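Local coordinates for glutaredoxin related protein (Sulfolobus solfataricus, PDB 4MNN) that probably catalyses thiol-disulfide exchange as an atypical protein disulfide oxidoreductase of the glutaredoxin family, with two thioredoxin-like domains, at residues E9-I14 / S77-S82; K16-I21 / V52-R57; S102-V107 / K132-D137; D146-L151 / D160-P165. All coordinates share one frame; numbering follows the deposited sequence. Where two conformers were deposited one is given.

Overall arrangement
Interactions 1 and 2 belong to the N-terminal thioredoxin-like domain, interactions 3 and 4 to the C-terminal one, and one mixed sheet runs through both. Interaction 3 is core: two neighbouring parallel strands joined by regular backbone bonds and apolar side chains. Interaction 2 joins antiparallel strands of the same sheet but is only partly buried, with a charged pair at its open end. Interaction 1 is a buried, mainly apolar contact of two helical segments and touches interaction 2 where helix 71-83 meets Ile19 and Arg54. Interaction 4 is a surface contact about 34 Å from interaction 1 (centres); it meets interaction 3 through Lys104, which reaches Asp160 and Tyr148.

Interaction 1: residues E9-I14 / S77-S82; sequences EYLNAI and SLVRIS
Ile14 and Val79 mark the closest approach of the two backbones, their CA atoms 6.4 Å apart. Segment 77-82 is helical throughout, whereas segment 9-14 opens in helix 4-11 and has 3-10 geometry at Ile14. Val79 is wedged between Tyr10 and Ile14. Its CG2 lies 3.3 Å from Tyr10 O and also meets the edge of the Tyr10 ring, near the ring plane, while CG1 touches Ile14 CG2 at 4.0 Å. A beta-branched residue suits this place because its two methyls serve two neighbours at once. Ile14 crosses Val79 at about a right angle; its CG1 takes the crowded position between backbone N and carbonyl carbon (chi1 71°), and CD1 beyond it comes up to Leu78 O. Deeper in, Leu11 CD2 rests on Leu78 CB at 4.0 Å, two leucines meeting obliquely, and Leu78 goes on to touch Ile21 of strand 19-24. At the far end a water donates to Ile14 O at 2.9 Å and is hydrogen-bonded to Ser82 OG at 3.1 Å; Ser82 was modelled in two conformers, so this bridge is less certain. No direct hydrogen bond joins the two segments, and methyl groups make most of the contacts, so the fit is mainly one of shape and of burying apolar surface, with water at the Ser82 end.

Interaction 2: residues K16-I21 / V52-R57; sequences KGDITI and VKRGDR
Thr20 and Lys53 form the antiparallel hydrogen-bonded pair: Thr20 N donates to Lys53 O and Lys53 N to Thr20 O, each at 2.8 Å. Ile21 faces Val52 as the adjoining non-hydrogen-bonded pair.

The charged contact lies where the strands open. Asp18 OD1 makes a salt bridge to Arg54 NE at 2.8 Å, the carboxylate and guanidinium planes 81° apart, although the position of OD1 is doubtful. Arg54 is long enough for a second task: CG stands anti to the backbone N (chi1 -167°) and the chain runs extended to NE beside Asp18; beyond it NH1 binds Ile81 O on helix 71-83. An alanine here would probably leave Asp18 without its charged mate and Ile81 O without this donor.

A water accepts from Gly55 N at 2.8 Å; its approach to Asp18 O is so short that this side of the bridge is doubtful. Apolar contact falls to Ile19 CD1, 3.9 Å from Val52 CG1, on the face covered by helix 71-83.

Gly55, with its positive phi of 66°, suits the type II' turn from Arg54 to Arg57; the turn closes the beta hairpin of strands 49-54 and 57-63, whose first strand pairs with strand 19-24 in the thioredoxin-fold sheet.

Interaction 3: residues S102-V107 / K132-D137; sequences SVKLFV and KLEIYD
Val103 and Leu133, Leu105 and Ile135, and Phe106 and Tyr136 face one another across the two parallel strands of a beta-alpha-beta unit, whose crossover is helix 114-127 of the thioredoxin fold. Five backbone bonds run in register from Val103 N to Val107 N.

On the helix-facing side the bumps are branched and apolar. Leu133 CD1 fills the hollow between Val103 O, at 3.6 Å, and Val103 CG1, and Ile135 CD1 settles between CB and CD2 of Leu105, 3.9 Å from CB. Val107 CG2 sits against Tyr136 O at 3.6 Å; this side chain also touches Cys114, which forms a disulfide with Cys111 at the helix start. Branched aliphatic residues suit this layer, which helix 114-127 covers: Leu105 touches Thr117 and Leu121.

The other side carries flat and long groups. The Phe106 and Tyr136 rings are near parallel, 11° apart, but strongly offset: Phe106 CE1 comes within 3.7 Å of Tyr136 CB, and Tyr136 CD1 lies over a Phe106 face. Tyr63 stacks on Tyr136. The methylenes of Lys104, extended beyond CG, cross the Tyr136 ring obliquely, with CD 3.8 Å from CE1, while the ammonium goes on to Asp160.

Glu134 gives OE2 to Tyr63 OH. Its OE1 accepts from a water at 2.6 Å, which also donates to Lys132 O and accepts a hydrogen bond from Ser102 OG at 2.7 Å.

Interaction 4: residues D146-L151 / D160-P165; sequences DKYRVL and DKVEIP
Asp160 OD1 is gripped by two groups: Tyr148 OH donates to it at 2.5 Å, a very short bond whose exact length is uncertain, and Lys104 NZ of strand 101-107 forms a salt bridge with it. The same lysine also donates to Tyr148 OH, which would probably polarise the hydroxyl toward the carboxylate. The Tyr148 ring, its CG anti to the carbonyl carbon (chi1 -64°), stands 37° from the carboxylate plane, and Asp160 O lies in the ring plane at its edge, 3.7 Å from CE2. Tyrosine suits the place because it carries a hydroxyl at the end of an apolar plate: Lys147 CG lies over one face, offset toward the rim, and Val162 CG2 comes to 4.1 Å from CD2. A phenylalanine in its place would probably leave Asp160 OD1 without its hydroxyl donor and Lys104 with one acceptor fewer.

Val162 CG1 meets Arg149 CD at 3.8 Å, and Ile164 CD1 touches that same carbon at 3.7 Å; both side chains cross the extended arginine at about a right angle. Arg149, with a positive phi of 56°, is the C' residue of the Schellman motif that ends helix 142-147.

The contact ties the end of that helix to the tail following strand 155-158, an outermost strand of the sheet, with strand 101-107 alongside and Tyr148 resting on Ile157.

Interaction 1: residues E9-I14 / S77-S82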
# COMPACT_ATOMS: atom_id res chain seq x y z
N GLU A 9 6.08 13.19 12.42
CA GLU A 9 5.47 12.60 13.59
C GLU A 9 5.32 11.10 13.50
O GLU A 9 5.46 10.39 14.51
CB GLU A 9 4.14 13.28 13.88
CG GLU A 9 4.34 14.69 14.45
CD GLU A 9 5.10 14.69 15.77
OE1 GLU A 9 6.16 15.34 15.85
OE2 GLU A 9 4.63 14.03 16.72
N TYR A 10 5.09 10.61 12.29
CA TYR A 10 4.95 9.18 12.12
C TYR A 10 6.26 8.46 11.91
O TYR A 10 6.46 7.38 12.43
CB TYR A 10 4.06 8.85 10.91
CG TYR A 10 2.59 8.86 11.23
CD1 TYR A 10 1.90 10.06 11.35
CD2 TYR A 10 1.90 7.67 11.47
CE1 TYR A 10 0.55 10.08 11.70
CE2 TYR A 10 0.55 7.68 11.82
CZ TYR A 10 -0.12 8.89 11.93
OH TYR A 10 -1.45 8.91 12.30
N LEU A 11 7.17 9.09 11.17
CA LEU A 11 8.40 8.41 10.82
C LEU A 11 9.67 8.68 11.58
O LEU A 11 10.58 7.83 11.59
CB LEU A 11 8.65 8.63 9.34
CG LEU A 11 7.44 8.28 8.45
CD1 LEU A 11 7.85 8.39 6.99
CD2 LEU A 11 6.93 6.87 8.76
N ASN A 12 9.75 9.83 12.23
CA ASN A 12 10.97 10.16 12.94
C ASN A 12 11.43 9.07 13.91
O ASN A 12 12.61 8.85 14.03
CB ASN A 12 10.84 11.51 13.66
CG ASN A 12 12.19 12.01 14.19
OD1 ASN A 12 13.22 11.87 13.51
ND2 ASN A 12 12.18 12.60 15.38
N ALA A 13 10.51 8.40 14.58
CA ALA A 13 10.91 7.36 15.54
C ALA A 13 11.44 6.11 14.83
O ALA A 13 12.54 5.61 15.15
CB ALA A 13 9.73 6.98 16.43
N ILE A 14 10.67 5.63 13.86
CA ILE A 14 11.04 4.43 13.14
C ILE A 14 12.32 4.58 12.35
O ILE A 14 12.68 3.70 11.57
CB ILE A 14 9.92 3.95 12.20
CG1 ILE A 14 9.78 4.90 11.02
CG2 ILE A 14 8.60 3.83 12.97
CD1 ILE A 14 8.93 4.36 9.92
N SER A 77 1.16 2.04 7.87
CA SER A 77 1.72 0.77 7.49
C SER A 77 3.22 0.80 7.64
O SER A 77 3.83 -0.20 7.98
CB SER A 77 1.37 0.38 6.04
OG SER A 77 2.02 1.20 5.07
N LEU A 78 3.84 1.94 7.34
CA LEU A 78 5.30 2.01 7.47
C LEU A 78 5.72 1.73 8.92
O LEU A 78 6.68 1.00 9.19
CB LEU A 78 5.77 3.41 7.07
CG LEU A 78 6.29 3.64 5.62
CD1 LEU A 78 5.76 2.66 4.65
CD2 LEU A 78 6.04 5.08 5.21
N VAL A 79 5.02 2.37 9.85
CA VAL A 79 5.35 2.20 11.27
C VAL A 79 5.10 0.76 11.71
O VAL A 79 5.92 0.17 12.41
CB VAL A 79 4.51 3.17 12.12
CG1 VAL A 79 4.74 2.92 13.63
CG2 VAL A 79 4.85 4.61 11.71
N ARG A 80 3.97 0.18 11.31
CA ARG A 80 3.65 -1.20 11.71
C ARG A 80 4.67 -2.19 11.17
O ARG A 80 5.14 -3.07 11.89
CB ARG A 80 2.24 -1.60 11.25
CG ARG A 80 1.09 -0.85 11.90
CD ARG A 80 -0.18 -1.76 11.96
NE ARG A 80 -1.22 -1.10 12.75
CZ ARG A 80 -2.19 -0.34 12.23
NH1 ARG A 80 -2.27 -0.16 10.91
NH2 ARG A 80 -3.03 0.28 13.05
N ILE A 81 5.02 -2.03 9.90
CA ILE A 81 5.99 -2.91 9.28
C ILE A 81 7.39 -2.74 9.95
O ILE A 81 8.06 -3.73 10.25
CB ILE A 81 6.08 -2.64 7.76
CG1 ILE A 81 4.80 -3.15 7.08
CG2 ILE A 81 7.28 -3.36 7.12
CD1 ILE A 81 4.58 -2.54 5.69
N SER A 82 7.78 -1.49 10.20
CA SER A 82 9.09 -1.25 10.79
C SER A 82 9.23 -1.79 12.22
O SER A 82 10.32 -2.18 12.63
CB SER A 82 9.41 0.24 10.77
OG SER A 82 10.74 0.47 11.18
O HOH W 1 12.48 2.03 9.18
O HOH W 2 12.39 1.02 13.75

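Interaction 2: residues K16-I21 / V52-R57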
# COMPACT_ATOMS: atom_id res chain seq x y z
N LYS A 16 15.15 4.17 13.26
CA LYS A 16 16.08 3.10 13.64
C LYS A 16 15.86 1.80 12.89
O LYS A 16 16.73 0.93 12.89
CB LYS A 16 15.99 2.84 15.15
CG LYS A 16 16.58 1.52 15.60
CD LYS A 16 16.44 1.35 17.10
CE LYS A 16 16.84 -0.04 17.55
NZ LYS A 16 16.85 -0.12 19.03
N GLY A 17 14.70 1.66 12.25
CA GLY A 17 14.39 0.44 11.51
C GLY A 17 15.08 0.35 10.15
O GLY A 17 16.06 1.05 9.91
N ASP A 18 14.57 -0.50 9.26
CA ASP A 18 15.16 -0.66 7.94
C ASP A 18 14.06 -0.69 6.86
O ASP A 18 14.14 -1.46 5.88
CB ASP A 18 16.00 -1.93 7.87
CG ASP A 18 15.16 -3.17 7.89
OD1 ASP A 18 14.05 -3.11 8.47
OD2 ASP A 18 15.61 -4.22 7.36
N ILE A 19 13.03 0.12 7.06
CA ILE A 19 11.97 0.22 6.06
C ILE A 19 12.66 0.89 4.87
O ILE A 19 13.51 1.79 5.05
CB ILE A 19 10.81 1.12 6.56
CG1 ILE A 19 9.70 0.28 7.18
CG2 ILE A 19 10.23 1.93 5.39
CD1 ILE A 19 8.80 -0.45 6.16
N THR A 20 12.35 0.43 3.66
CA THR A 20 12.91 1.03 2.46
C THR A 20 11.75 1.26 1.49
O THR A 20 10.96 0.36 1.28
CB THR A 20 13.92 0.11 1.76
OG1 THR A 20 15.07 -0.10 2.60
CG2 THR A 20 14.42 0.78 0.46
N ILE A 21 11.67 2.46 0.92
CA ILE A 21 10.62 2.80 -0.03
C ILE A 21 11.26 2.97 -1.40
O ILE A 21 12.28 3.65 -1.51
CB ILE A 21 9.95 4.14 0.34
CG1 ILE A 21 9.01 3.94 1.53
CG2 ILE A 21 9.23 4.76 -0.85
CD1 ILE A 21 8.53 5.24 2.12
N VAL A 52 7.01 -0.79 -0.88
CA VAL A 52 7.44 -0.72 0.51
C VAL A 52 8.13 -2.04 0.81
O VAL A 52 7.55 -3.08 0.60
CB VAL A 52 6.24 -0.51 1.41
CG1 VAL A 52 6.64 -0.67 2.89
CG2 VAL A 52 5.67 0.92 1.14
N LYS A 53 9.38 -1.96 1.27
CA LYS A 53 10.20 -3.13 1.56
C LYS A 53 10.90 -3.04 2.89
O LYS A 53 10.97 -1.99 3.54
CB LYS A 53 11.32 -3.25 0.50
CG LYS A 53 10.81 -3.22 -0.94
CD LYS A 53 11.98 -3.16 -1.94
CE LYS A 53 12.99 -4.31 -1.69
NZ LYS A 53 14.05 -4.30 -2.76
N ARG A 54 11.41 -4.19 3.31
CA ARG A 54 12.21 -4.28 4.53
C ARG A 54 13.16 -5.36 4.05
O ARG A 54 12.76 -6.51 3.82
CB ARG A 54 11.36 -4.69 5.74
CG ARG A 54 12.09 -4.47 7.05
CD ARG A 54 11.27 -4.80 8.30
NE ARG A 54 12.19 -5.02 9.42
CZ ARG A 54 11.86 -4.95 10.71
NH1 ARG A 54 10.62 -4.66 11.10
NH2 ARG A 54 12.81 -5.18 11.63
N GLY A 55 14.42 -4.98 3.84
CA GLY A 55 15.39 -5.92 3.30
C GLY A 55 14.98 -6.26 1.88
O GLY A 55 14.59 -5.38 1.10
N ASP A 56 15.04 -7.54 1.50
CA ASP A 56 14.65 -7.92 0.15
C ASP A 56 13.15 -8.15 0.05
O ASP A 56 12.62 -8.40 -1.03
CB ASP A 56 15.33 -9.23 -0.28
CG ASP A 56 16.80 -9.07 -0.54
OD1 ASP A 56 17.18 -8.05 -1.15
OD2 ASP A 56 17.58 -9.99 -0.14
N ARG A 57 12.44 -8.11 1.18
CA ARG A 57 11.00 -8.40 1.11
C ARG A 57 10.12 -7.24 0.68
O ARG A 57 10.17 -6.18 1.28
CB ARG A 57 10.49 -8.90 2.46
CG ARG A 57 8.97 -9.14 2.49
CD ARG A 57 8.60 -9.87 3.81
NE ARG A 57 7.15 -9.97 3.99
CZ ARG A 57 6.55 -10.49 5.06
NH1 ARG A 57 7.29 -10.96 6.06
NH2 ARG A 57 5.23 -10.55 5.12
O HOH W 3 15.32 -2.28 3.88

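Interaction 3: residues S102-V107 / K132-D137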
# COMPACT_ATOMS: atom_id res chain seq x y z
N SER A 102 -2.30 -13.51 -5.66
CA SER A 102 -2.50 -12.10 -5.94
C SER A 102 -3.72 -11.54 -5.24
O SER A 102 -4.78 -12.17 -5.21
CB SER A 102 -2.65 -11.91 -7.44
OG SER A 102 -3.03 -10.58 -7.76
N VAL A 103 -3.55 -10.35 -4.67
CA VAL A 103 -4.64 -9.62 -4.05
C VAL A 103 -4.47 -8.20 -4.58
O VAL A 103 -3.43 -7.57 -4.33
CB VAL A 103 -4.54 -9.60 -2.49
CG1 VAL A 103 -5.72 -8.76 -1.89
CG2 VAL A 103 -4.58 -11.02 -1.94
N LYS A 104 -5.44 -7.71 -5.35
CA LYS A 104 -5.38 -6.35 -5.87
C LYS A 104 -6.53 -5.55 -5.33
O LYS A 104 -7.69 -5.95 -5.44
CB LYS A 104 -5.46 -6.32 -7.39
CG LYS A 104 -4.26 -7.03 -8.01
CD LYS A 104 -4.36 -7.12 -9.52
CE LYS A 104 -3.05 -7.79 -10.02
NZ LYS A 104 -2.89 -7.68 -11.47
N LEU A 105 -6.20 -4.39 -4.78
CA LEU A 105 -7.20 -3.49 -4.23
C LEU A 105 -7.25 -2.24 -5.09
O LEU A 105 -6.22 -1.62 -5.32
CB LEU A 105 -6.83 -3.08 -2.79
CG LEU A 105 -7.72 -1.95 -2.24
CD1 LEU A 105 -9.15 -2.46 -2.09
CD2 LEU A 105 -7.20 -1.45 -0.85
N PHE A 106 -8.43 -1.90 -5.60
CA PHE A 106 -8.62 -0.68 -6.36
C PHE A 106 -9.25 0.36 -5.45
O PHE A 106 -10.22 0.07 -4.75
CB PHE A 106 -9.51 -0.94 -7.57
CG PHE A 106 -8.83 -1.82 -8.61
CD1 PHE A 106 -8.14 -1.24 -9.67
CD2 PHE A 106 -8.76 -3.19 -8.44
CE1 PHE A 106 -7.39 -2.02 -10.53
CE2 PHE A 106 -8.01 -4.00 -9.30
CZ PHE A 106 -7.32 -3.40 -10.35
N VAL A 107 -8.70 1.57 -5.49
CA VAL A 107 -9.21 2.68 -4.70
C VAL A 107 -9.19 3.96 -5.55
O VAL A 107 -8.72 3.96 -6.69
CB VAL A 107 -8.28 2.98 -3.46
CG1 VAL A 107 -8.11 1.73 -2.59
CG2 VAL A 107 -6.88 3.48 -3.95
N LYS A 132 0.48 -11.58 -2.54
CA LYS A 132 1.20 -10.53 -3.25
C LYS A 132 0.19 -9.40 -3.40
O LYS A 132 -0.69 -9.46 -4.25
CB LYS A 132 1.66 -10.99 -4.64
CG LYS A 132 2.44 -9.86 -5.34
CD LYS A 132 2.82 -10.20 -6.75
CE LYS A 132 3.75 -9.15 -7.29
NZ LYS A 132 4.21 -9.42 -8.67
N LEU A 133 0.31 -8.40 -2.51
CA LEU A 133 -0.60 -7.26 -2.46
C LEU A 133 -0.20 -6.11 -3.37
O LEU A 133 0.94 -5.63 -3.33
CB LEU A 133 -0.70 -6.72 -1.01
CG LEU A 133 -1.60 -5.48 -0.83
CD1 LEU A 133 -3.04 -5.87 -1.18
CD2 LEU A 133 -1.50 -4.94 0.61
N GLU A 134 -1.13 -5.65 -4.19
CA GLU A 134 -0.90 -4.49 -5.05
C GLU A 134 -2.10 -3.60 -4.88
O GLU A 134 -3.24 -4.10 -4.86
CB GLU A 134 -0.76 -4.93 -6.52
CG GLU A 134 0.57 -5.71 -6.73
CD GLU A 134 0.74 -6.27 -8.13
OE1 GLU A 134 -0.07 -7.12 -8.55
OE2 GLU A 134 1.70 -5.85 -8.79
N ILE A 135 -1.88 -2.29 -4.76
CA ILE A 135 -2.98 -1.34 -4.60
C ILE A 135 -2.94 -0.47 -5.83
O ILE A 135 -1.86 -0.10 -6.26
CB ILE A 135 -2.76 -0.40 -3.40
CG1 ILE A 135 -2.27 -1.20 -2.19
CG2 ILE A 135 -4.07 0.37 -3.12
CD1 ILE A 135 -3.24 -2.22 -1.66
N TYR A 136 -4.10 -0.16 -6.40
CA TYR A 136 -4.15 0.69 -7.59
C TYR A 136 -5.09 1.87 -7.41
O TYR A 136 -6.22 1.67 -7.02
CB TYR A 136 -4.69 -0.08 -8.80
CG TYR A 136 -3.82 -1.22 -9.25
CD1 TYR A 136 -3.90 -2.48 -8.64
CD2 TYR A 136 -2.92 -1.04 -10.31
CE1 TYR A 136 -3.10 -3.55 -9.07
CE2 TYR A 136 -2.10 -2.10 -10.74
CZ TYR A 136 -2.20 -3.34 -10.12
OH TYR A 136 -1.40 -4.38 -10.55
N ASP A 137 -4.59 3.07 -7.70
CA ASP A 137 -5.43 4.27 -7.70
C ASP A 137 -6.11 4.15 -9.10
O ASP A 137 -5.47 4.34 -10.15
CB ASP A 137 -4.59 5.55 -7.66
CG ASP A 137 -5.45 6.83 -7.76
OD1 ASP A 137 -6.53 6.81 -8.37
OD2 ASP A 137 -5.02 7.89 -7.27
O HOH W 4 -0.91 -9.06 -6.96

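Interaction 4: residues D146-L151 / D160-P165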
# COMPACT_ATOMS: atom_id res chain seq x y z
N ASP A 146 -10.31 -0.94 -15.70
CA ASP A 146 -11.24 -1.51 -16.66
C ASP A 146 -11.00 -2.98 -16.95
O ASP A 146 -11.95 -3.73 -17.20
CB ASP A 146 -11.25 -0.66 -17.93
CG ASP A 146 -11.92 0.68 -17.70
OD1 ASP A 146 -12.81 0.74 -16.81
OD2 ASP A 146 -11.57 1.67 -18.38
N LYS A 147 -9.75 -3.40 -16.85
CA LYS A 147 -9.41 -4.78 -17.10
C LYS A 147 -10.16 -5.67 -16.11
O LYS A 147 -10.65 -6.77 -16.46
CB LYS A 147 -7.90 -4.97 -16.92
CG LYS A 147 -7.45 -6.42 -17.02
CD LYS A 147 -5.93 -6.55 -16.96
CE LYS A 147 -5.53 -8.03 -16.99
NZ LYS A 147 -4.06 -8.19 -16.75
N TYR A 148 -10.25 -5.18 -14.87
CA TYR A 148 -10.94 -5.93 -13.83
C TYR A 148 -12.39 -5.49 -13.62
O TYR A 148 -13.05 -5.90 -12.64
CB TYR A 148 -10.12 -5.88 -12.52
CG TYR A 148 -8.78 -6.58 -12.68
CD1 TYR A 148 -7.62 -5.84 -12.92
CD2 TYR A 148 -8.69 -7.97 -12.70
CE1 TYR A 148 -6.41 -6.47 -13.17
CE2 TYR A 148 -7.47 -8.62 -12.96
CZ TYR A 148 -6.34 -7.85 -13.19
OH TYR A 148 -5.10 -8.44 -13.45
N ARG A 149 -12.91 -4.70 -14.55
CA ARG A 149 -14.31 -4.27 -14.53
C ARG A 149 -14.75 -3.57 -13.25
O ARG A 149 -15.87 -3.73 -12.74
CB ARG A 149 -15.21 -5.50 -14.79
CG ARG A 149 -14.93 -6.21 -16.13
CD ARG A 149 -16.01 -7.28 -16.36
NE ARG A 149 -16.08 -7.85 -17.70
CZ ARG A 149 -15.04 -8.16 -18.47
NH1 ARG A 149 -13.79 -7.95 -18.06
NH2 ARG A 149 -15.25 -8.72 -19.66
N VAL A 150 -13.86 -2.73 -12.76
CA VAL A 150 -14.10 -1.96 -11.55
C VAL A 150 -14.90 -0.69 -11.85
O VAL A 150 -14.58 0.04 -12.78
CB VAL A 150 -12.72 -1.60 -10.89
CG1 VAL A 150 -12.92 -0.72 -9.60
CG2 VAL A 150 -11.95 -2.92 -10.58
N LEU A 151 -15.98 -0.49 -11.09
CA LEU A 151 -16.77 0.74 -11.19
C LEU A 151 -16.60 1.38 -9.79
O LEU A 151 -15.73 2.25 -9.57
CB LEU A 151 -18.25 0.45 -11.52
CG LEU A 151 -18.53 0.03 -12.97
CD1 LEU A 151 -20.00 -0.32 -13.14
CD2 LEU A 151 -18.14 1.18 -13.92
N ASP A 160 -6.48 -12.51 -9.78
CA ASP A 160 -6.83 -11.88 -11.07
C ASP A 160 -8.17 -12.33 -11.63
O ASP A 160 -8.42 -12.22 -12.84
CB ASP A 160 -5.74 -12.15 -12.12
CG ASP A 160 -4.43 -11.51 -11.77
OD1 ASP A 160 -4.26 -10.30 -12.02
OD2 ASP A 160 -3.54 -12.19 -11.21
N LYS A 161 -9.06 -12.79 -10.76
CA LYS A 161 -10.36 -13.31 -11.20
C LYS A 161 -11.47 -12.26 -11.09
O LYS A 161 -11.69 -11.70 -10.03
CB LYS A 161 -10.72 -14.51 -10.33
CG LYS A 161 -11.47 -15.64 -11.01
CD LYS A 161 -12.81 -15.23 -11.52
CE LYS A 161 -13.64 -16.46 -11.91
NZ LYS A 161 -15.03 -16.05 -12.29
N VAL A 162 -12.16 -12.00 -12.19
CA VAL A 162 -13.27 -11.06 -12.16
C VAL A 162 -14.48 -11.95 -11.90
O VAL A 162 -14.77 -12.87 -12.68
CB VAL A 162 -13.47 -10.33 -13.53
CG1 VAL A 162 -14.79 -9.53 -13.53
CG2 VAL A 162 -12.34 -9.42 -13.80
N GLU A 163 -15.16 -11.72 -10.77
CA GLU A 163 -16.31 -12.52 -10.39
C GLU A 163 -17.53 -11.81 -10.97
O GLU A 163 -17.80 -10.66 -10.63
CB GLU A 163 -16.44 -12.59 -8.85
CG GLU A 163 -15.29 -13.33 -8.09
CD GLU A 163 -15.19 -14.82 -8.46
OE1 GLU A 163 -16.20 -15.38 -8.94
OE2 GLU A 163 -14.11 -15.43 -8.26
N ILE A 164 -18.25 -12.49 -11.86
CA ILE A 164 -19.44 -11.92 -12.50
C ILE A 164 -20.65 -12.74 -12.05
O ILE A 164 -20.66 -13.96 -12.23
CB ILE A 164 -19.37 -12.01 -14.06
CG1 ILE A 164 -18.03 -11.47 -14.57
CG2 ILE A 164 -20.53 -11.20 -14.69
CD1 ILE A 164 -17.98 -10.00 -14.72
N PRO A 165 -21.66 -12.10 -11.45
CA PRO A 165 -22.85 -12.84 -10.99
C PRO A 165 -23.49 -13.72 -12.09
O PRO A 165 -23.59 -13.32 -13.26
CB PRO A 165 -23.78 -11.73 -10.49
CG PRO A 165 -23.33 -10.48 -11.25
CD PRO A 165 -21.81 -10.65 -11.24
O HOH W 5 -2.69 -10.73 -15.11